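Local coordinates for sulfate adenylyltransferase, adenylylsulfate kinase (PDB 3CR8), which phosphorylates adenosine 5'-phosphosulfate with ATP to give 3'-phosphoadenylyl sulfate, and carries an ATP-sulfurylase-like region beside its kinase, at residues 161-166 with 228-233; 45-50 with 232-237. All blocks are in the same frame, centred on the assembly; numbering follows the deposited sequence.

Overall arrangement
Both interactions involve one run of chain, the 229-231 strand and the loop that follows it, and together they trace how a strand, outermost in its sheet within this chain, is fixed at its start and its exit docked elsewhere. Interaction 1 joins the start of that strand to the turn after helix 151-160, within the ATP-sulfurylase-like region. Interaction 2 lies about 18 Å away, centre to centre, where the loop meets helix 39-50 of the PUA-like region. S232 and L233 belong to both but touch the partner segment in neither. Both contacts are buried and lie away from the predicted ATP-binding P-loop of the kinase region, residues 376-383.

Interaction 1 of 2, residues 161-166 with 228-233; sequences RGWRRI and TTQLSL
R161 and W163 both set CG beside the backbone N and anti to the carbonyl carbon (chi1 -74° and -76°), and R161 then bends at chi2 and chi3, which brings one guanidinium face against the indole's CZ2, 3.2 Å above the guanidinium plane and offset toward the rim. From there R161 NH2 gives a hydrogen bond to T229 O, modelled at 2.4 Å and far from straight (N-H...O 125°), nearly in the guanidinium plane but from above the carbonyl plane. R161 NH1 bonds to A226 O, so one guanidinium ties down the carbonyl of A226, ahead of strand 229-231, and that of T229, its first residue. An alanine in place of R161 would remove the donor to both carbonyls and would probably loosen the approach to the strand. W163 points its benzo edge at the backbone, CH2 lying 3.4 Å from T229 C. The same CH2 meets Q230 CB at 3.6 Å, the amide plane of Q230 being steeply inclined to the ring. Upstream, G162, with positive phi, is the C' residue of a Schellman motif ending helix 151-160. The whole is a helix-to-strand turn packed against the outermost strand, within this chain, of a parallel, Rossmann-like alpha/beta sheet, in keeping with the HUP clan, to which the ATP-sulfurylase family belongs.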
loop_
_atom_site.group_PDB
_atom_site.type_symbol
_atom_site.label_atom_id
_atom_site.label_comp_id
_atom_site.label_asym_id
_atom_site.label_seq_id
_atom_site.Cartn_x
_atom_site.Cartn_y
_atom_site.Cartn_z
ATOM N N ARG A 161 -8.278 -37.851 -12.545
ATOM C CA ARG A 161 -7.817 -36.610 -13.134
ATOM C C ARG A 161 -7.625 -36.725 -14.630
ATOM O O ARG A 161 -7.377 -35.728 -15.304
ATOM C CB ARG A 161 -6.526 -36.178 -12.467
ATOM C CG ARG A 161 -6.769 -35.637 -11.107
ATOM C CD ARG A 161 -6.697 -34.149 -11.148
ATOM N NE ARG A 161 -5.428 -33.727 -10.586
ATOM C CZ ARG A 161 -4.935 -32.511 -10.699
ATOM N NH1 ARG A 161 -5.593 -31.589 -11.373
ATOM N NH2 ARG A 161 -3.775 -32.231 -10.147
ATOM N N GLY A 162 -7.742 -37.946 -15.142
ATOM C CA GLY A 162 -7.557 -38.209 -16.559
ATOM C C GLY A 162 -6.121 -38.097 -17.050
ATOM O O GLY A 162 -5.888 -37.995 -18.241
ATOM N N TRP A 163 -5.167 -38.117 -16.126
ATOM C CA TRP A 163 -3.759 -37.950 -16.434
ATOM C C TRP A 163 -3.203 -39.237 -17.008
ATOM O O TRP A 163 -3.716 -40.301 -16.713
ATOM C CB TRP A 163 -2.993 -37.646 -15.148
ATOM C CG TRP A 163 -3.128 -36.259 -14.616
ATOM C CD1 TRP A 163 -4.131 -35.372 -14.860
ATOM C CD2 TRP A 163 -2.231 -35.620 -13.721
ATOM N NE1 TRP A 163 -3.901 -34.200 -14.184
ATOM C CE2 TRP A 163 -2.738 -34.329 -13.473
ATOM C CE3 TRP A 163 -1.033 -36.006 -13.118
ATOM C CZ2 TRP A 163 -2.095 -33.417 -12.634
ATOM C CZ3 TRP A 163 -0.392 -35.103 -12.277
ATOM C CH2 TRP A 163 -0.930 -33.820 -12.036
ATOM N N ARG A 164 -2.137 -39.149 -17.804
ATOM C CA ARG A 164 -1.460 -40.345 -18.322
ATOM C C ARG A 164 0.062 -40.287 -18.141
ATOM O O ARG A 164 0.685 -41.124 -17.484
ATOM C CB ARG A 164 -1.762 -40.533 -19.806
ATOM C CG ARG A 164 -3.195 -40.898 -20.161
ATOM C CD ARG A 164 -3.381 -41.034 -21.666
ATOM N NE ARG A 164 -3.424 -39.747 -22.373
ATOM C CZ ARG A 164 -3.170 -39.595 -23.678
ATOM N NH1 ARG A 164 -2.844 -40.654 -24.411
ATOM N NH2 ARG A 164 -3.236 -38.389 -24.257
ATOM N N ARG A 165 0.656 -39.273 -18.749
ATOM C CA ARG A 165 2.101 -39.079 -18.792
ATOM C C ARG A 165 2.434 -38.043 -17.716
ATOM O O ARG A 165 1.822 -36.958 -17.694
ATOM C CB ARG A 165 2.452 -38.543 -20.185
ATOM C CG ARG A 165 3.896 -38.329 -20.495
ATOM C CD ARG A 165 3.995 -37.317 -21.614
ATOM N NE ARG A 165 5.170 -37.531 -22.435
ATOM C CZ ARG A 165 5.136 -38.217 -23.560
ATOM N NH1 ARG A 165 3.981 -38.735 -23.965
ATOM N NH2 ARG A 165 6.244 -38.379 -24.272
ATOM N N ILE A 166 3.397 -38.368 -16.841
ATOM C CA ILE A 166 3.653 -37.592 -15.625
ATOM C C ILE A 166 5.138 -37.506 -15.268
ATOM O O ILE A 166 5.803 -38.531 -15.064
ATOM C CB ILE A 166 2.875 -38.195 -14.429
ATOM C CG1 ILE A 166 1.380 -38.316 -14.753
ATOM C CG2 ILE A 166 3.062 -37.370 -13.195
ATOM C CD1 ILE A 166 0.608 -39.208 -13.795
ATOM N N THR A 228 -2.693 -29.281 -13.974
ATOM C CA THR A 228 -1.488 -29.854 -14.529
ATOM C C THR A 228 -0.484 -30.338 -13.458
ATOM O O THR A 228 0.538 -30.960 -13.769
ATOM C CB THR A 228 -0.866 -28.803 -15.435
ATOM O OG1 THR A 228 -1.186 -29.132 -16.791
ATOM C CG2 THR A 228 0.677 -28.694 -15.223
ATOM N N THR A 229 -0.803 -30.085 -12.194
ATOM C CA THR A 229 0.144 -30.287 -11.126
ATOM C C THR A 229 -0.575 -31.049 -10.056
ATOM O O THR A 229 -1.777 -30.903 -9.942
ATOM C CB THR A 229 0.577 -28.933 -10.564
ATOM O OG1 THR A 229 1.031 -28.107 -11.649
ATOM C CG2 THR A 229 1.681 -29.108 -9.528
ATOM N N GLN A 230 0.170 -31.865 -9.308
ATOM C CA GLN A 230 -0.312 -32.592 -8.135
ATOM C C GLN A 230 0.712 -32.568 -7.058
ATOM O O GLN A 230 1.912 -32.672 -7.361
ATOM C CB GLN A 230 -0.559 -34.061 -8.469
ATOM C CG GLN A 230 -2.032 -34.400 -8.595
ATOM C CD GLN A 230 -2.744 -34.259 -7.261
ATOM O OE1 GLN A 230 -3.934 -33.949 -7.197
ATOM N NE2 GLN A 230 -2.000 -34.460 -6.190
ATOM N N LEU A 231 0.264 -32.436 -5.805
ATOM C CA LEU A 231 1.180 -32.537 -4.647
ATOM C C LEU A 231 0.879 -33.806 -3.852
ATOM O O LEU A 231 -0.269 -34.149 -3.619
ATOM C CB LEU A 231 1.114 -31.304 -3.740
ATOM C CG LEU A 231 1.911 -31.361 -2.429
ATOM C CD1 LEU A 231 3.408 -31.288 -2.644
ATOM C CD2 LEU A 231 1.476 -30.240 -1.514
ATOM N N SER A 232 1.910 -34.528 -3.464
ATOM C CA SER A 232 1.684 -35.739 -2.707
ATOM C C SER A 232 2.941 -36.014 -1.926
ATOM O O SER A 232 3.988 -35.520 -2.286
ATOM C CB SER A 232 1.359 -36.891 -3.639
ATOM O OG SER A 232 0.587 -37.845 -2.962
ATOM N N LEU A 233 2.851 -36.778 -0.850
ATOM C CA LEU A 233 4.048 -37.066 -0.055
ATOM C C LEU A 233 4.596 -38.446 -0.354
ATOM O O LEU A 233 3.852 -39.387 -0.629
ATOM C CB LEU A 233 3.777 -36.903 1.442
ATOM C CG LEU A 233 3.116 -35.553 1.720
ATOM C CD1 LEU A 233 2.678 -35.452 3.161
ATOM C CD2 LEU A 233 4.067 -34.428 1.357
#

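Interaction 2 of 2, residues 45-50 with 232-237; sequences LEMLMT and SLLPAP
E46 is the first residue of 45-50 to meet the 232-237 loop. Its CG stands anti to the backbone N (chi1 -174°) and the chain runs on extended, so that the carboxylate arrives beside the ring of P235, the two side chains crossing at about a right angle. OE2 lies 3.7 Å from P235 CG, a van der Waals contact against the ring carbons, while the polar need of OE1 is met by a hydrogen bond with H141 NE2. The acid thus combines a hydrogen bond to a histidine with packing on a proline.

One residue on, M47 makes the broadest contact of the segment 45-50. CG sits beside the backbone N (chi1 -68°), and further bends at chi2 and chi3 fold the thioether toward the loop. SD comes to 3.4 Å from P235 O, and CE turns to P235 CD at 3.8 Å. The same sulfur touches L234 CD2 at 3.9 Å and A236 CB at 4.1 Å, so a single flexible side chain spans three consecutive loop residues. L234 points its CB away from the helix, yet its CD2 branch still reaches the sulfur. No hydrogen bond links the two segments.

Beyond M47, L48 packs on V133 and M49 on A113, both on strands of the mixed sheet. The arrangement is a buried helix-to-loop packing, in which helix 39-50 of the PUA-like region packs partly through E46 and M47 on a proline-containing loop of the ATP-sulfurylase-like region, with W39 and C43 against P237 extending the contact, joining the two parts of the chain.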
loop_
_atom_site.group_PDB
_atom_site.type_symbol
_atom_site.label_atom_id
_atom_site.label_comp_id
_atom_site.label_asym_id
_atom_site.label_seq_id
_atom_site.Cartn_x
_atom_site.Cartn_y
_atom_site.Cartn_z
ATOM N N LEU A 45 9.842 -50.342 5.477
ATOM C CA LEU A 45 8.735 -51.268 5.611
ATOM C C LEU A 45 7.510 -50.748 4.893
ATOM O O LEU A 45 6.930 -51.447 4.081
ATOM C CB LEU A 45 8.404 -51.558 7.078
ATOM C CG LEU A 45 7.173 -52.460 7.277
ATOM C CD1 LEU A 45 7.405 -53.763 6.607
ATOM C CD2 LEU A 45 6.818 -52.665 8.733
ATOM N N GLU A 46 7.119 -49.517 5.178
ATOM C CA GLU A 46 5.959 -48.921 4.523
ATOM C C GLU A 46 6.091 -48.882 2.988
ATOM O O GLU A 46 5.154 -49.183 2.237
ATOM C CB GLU A 46 5.750 -47.521 5.054
ATOM C CG GLU A 46 4.520 -46.876 4.547
ATOM C CD GLU A 46 4.362 -45.482 5.088
ATOM O OE1 GLU A 46 5.151 -45.100 5.978
ATOM O OE2 GLU A 46 3.459 -44.758 4.614
ATOM N N MET A 47 7.267 -48.501 2.517
ATOM C CA MET A 47 7.529 -48.543 1.093
ATOM C C MET A 47 7.295 -49.956 0.556
ATOM O O MET A 47 6.659 -50.150 -0.491
ATOM C CB MET A 47 8.960 -48.081 0.778
ATOM C CG MET A 47 9.233 -46.604 1.028
ATOM S SD MET A 47 8.742 -45.568 -0.349
ATOM C CE MET A 47 6.972 -45.615 -0.187
ATOM N N LEU A 48 7.817 -50.953 1.267
ATOM C CA LEU A 48 7.733 -52.311 0.765
ATOM C C LEU A 48 6.299 -52.807 0.891
ATOM O O LEU A 48 5.700 -53.340 -0.044
ATOM C CB LEU A 48 8.672 -53.220 1.532
ATOM C CG LEU A 48 8.458 -54.683 1.176
ATOM C CD1 LEU A 48 9.323 -55.009 -0.032
ATOM C CD2 LEU A 48 8.801 -55.556 2.363
ATOM N N MET A 49 5.734 -52.572 2.058
ATOM C CA MET A 49 4.403 -53.062 2.372
ATOM C C MET A 49 3.405 -52.532 1.368
ATOM O O MET A 49 2.315 -53.051 1.238
ATOM C CB MET A 49 4.014 -52.608 3.783
ATOM C CG MET A 49 3.126 -53.546 4.491
ATOM S SD MET A 49 3.552 -53.526 6.195
ATOM C CE MET A 49 3.632 -51.771 6.554
ATOM N N THR A 50 3.792 -51.493 0.648
ATOM C CA THR A 50 2.806 -50.641 0.010
ATOM C C THR A 50 2.916 -50.634 -1.515
ATOM O O THR A 50 2.058 -50.104 -2.208
ATOM C CB THR A 50 2.866 -49.221 0.614
ATOM O OG1 THR A 50 1.569 -48.854 1.083
ATOM C CG2 THR A 50 3.386 -48.188 -0.381
ATOM N N SER A 232 1.910 -34.528 -3.464
ATOM C CA SER A 232 1.684 -35.739 -2.707
ATOM C C SER A 232 2.941 -36.014 -1.926
ATOM O O SER A 232 3.988 -35.520 -2.286
ATOM C CB SER A 232 1.359 -36.891 -3.639
ATOM O OG SER A 232 0.587 -37.845 -2.962
ATOM N N LEU A 233 2.851 -36.778 -0.850
ATOM C CA LEU A 233 4.048 -37.066 -0.055
ATOM C C LEU A 233 4.596 -38.446 -0.354
ATOM O O LEU A 233 3.852 -39.387 -0.629
ATOM C CB LEU A 233 3.777 -36.903 1.442
ATOM C CG LEU A 233 3.116 -35.553 1.720
ATOM C CD1 LEU A 233 2.678 -35.452 3.161
ATOM C CD2 LEU A 233 4.067 -34.428 1.357
ATOM N N LEU A 234 5.914 -38.533 -0.309
ATOM C CA LEU A 234 6.660 -39.750 -0.575
ATOM C C LEU A 234 7.373 -40.182 0.703
ATOM O O LEU A 234 8.420 -39.631 1.053
ATOM C CB LEU A 234 7.707 -39.456 -1.646
ATOM C CG LEU A 234 8.457 -40.578 -2.369
ATOM C CD1 LEU A 234 9.890 -40.202 -2.367
ATOM C CD2 LEU A 234 8.304 -41.895 -1.663
ATOM N N PRO A 235 6.825 -41.184 1.392
ATOM C CA PRO A 235 7.266 -41.558 2.736
ATOM C C PRO A 235 8.555 -42.337 2.665
ATOM O O PRO A 235 8.512 -43.516 2.361
ATOM C CB PRO A 235 6.150 -42.490 3.229
ATOM C CG PRO A 235 5.138 -42.589 2.093
ATOM C CD PRO A 235 5.856 -42.146 0.862
ATOM N N ALA A 236 9.677 -41.694 2.947
ATOM C CA ALA A 236 10.983 -42.316 2.818
ATOM C C ALA A 236 12.013 -41.298 3.248
ATOM O O ALA A 236 11.720 -40.107 3.320
ATOM C CB ALA A 236 11.162 -42.825 1.430
ATOM N N PRO A 237 13.240 -41.748 3.512
ATOM C CA PRO A 237 14.183 -40.661 3.788
ATOM C C PRO A 237 14.693 -40.370 2.379
ATOM O O PRO A 237 14.611 -41.265 1.526
ATOM C CB PRO A 237 15.299 -41.311 4.623
ATOM C CG PRO A 237 14.881 -42.817 4.797
ATOM C CD PRO A 237 13.758 -43.068 3.834
#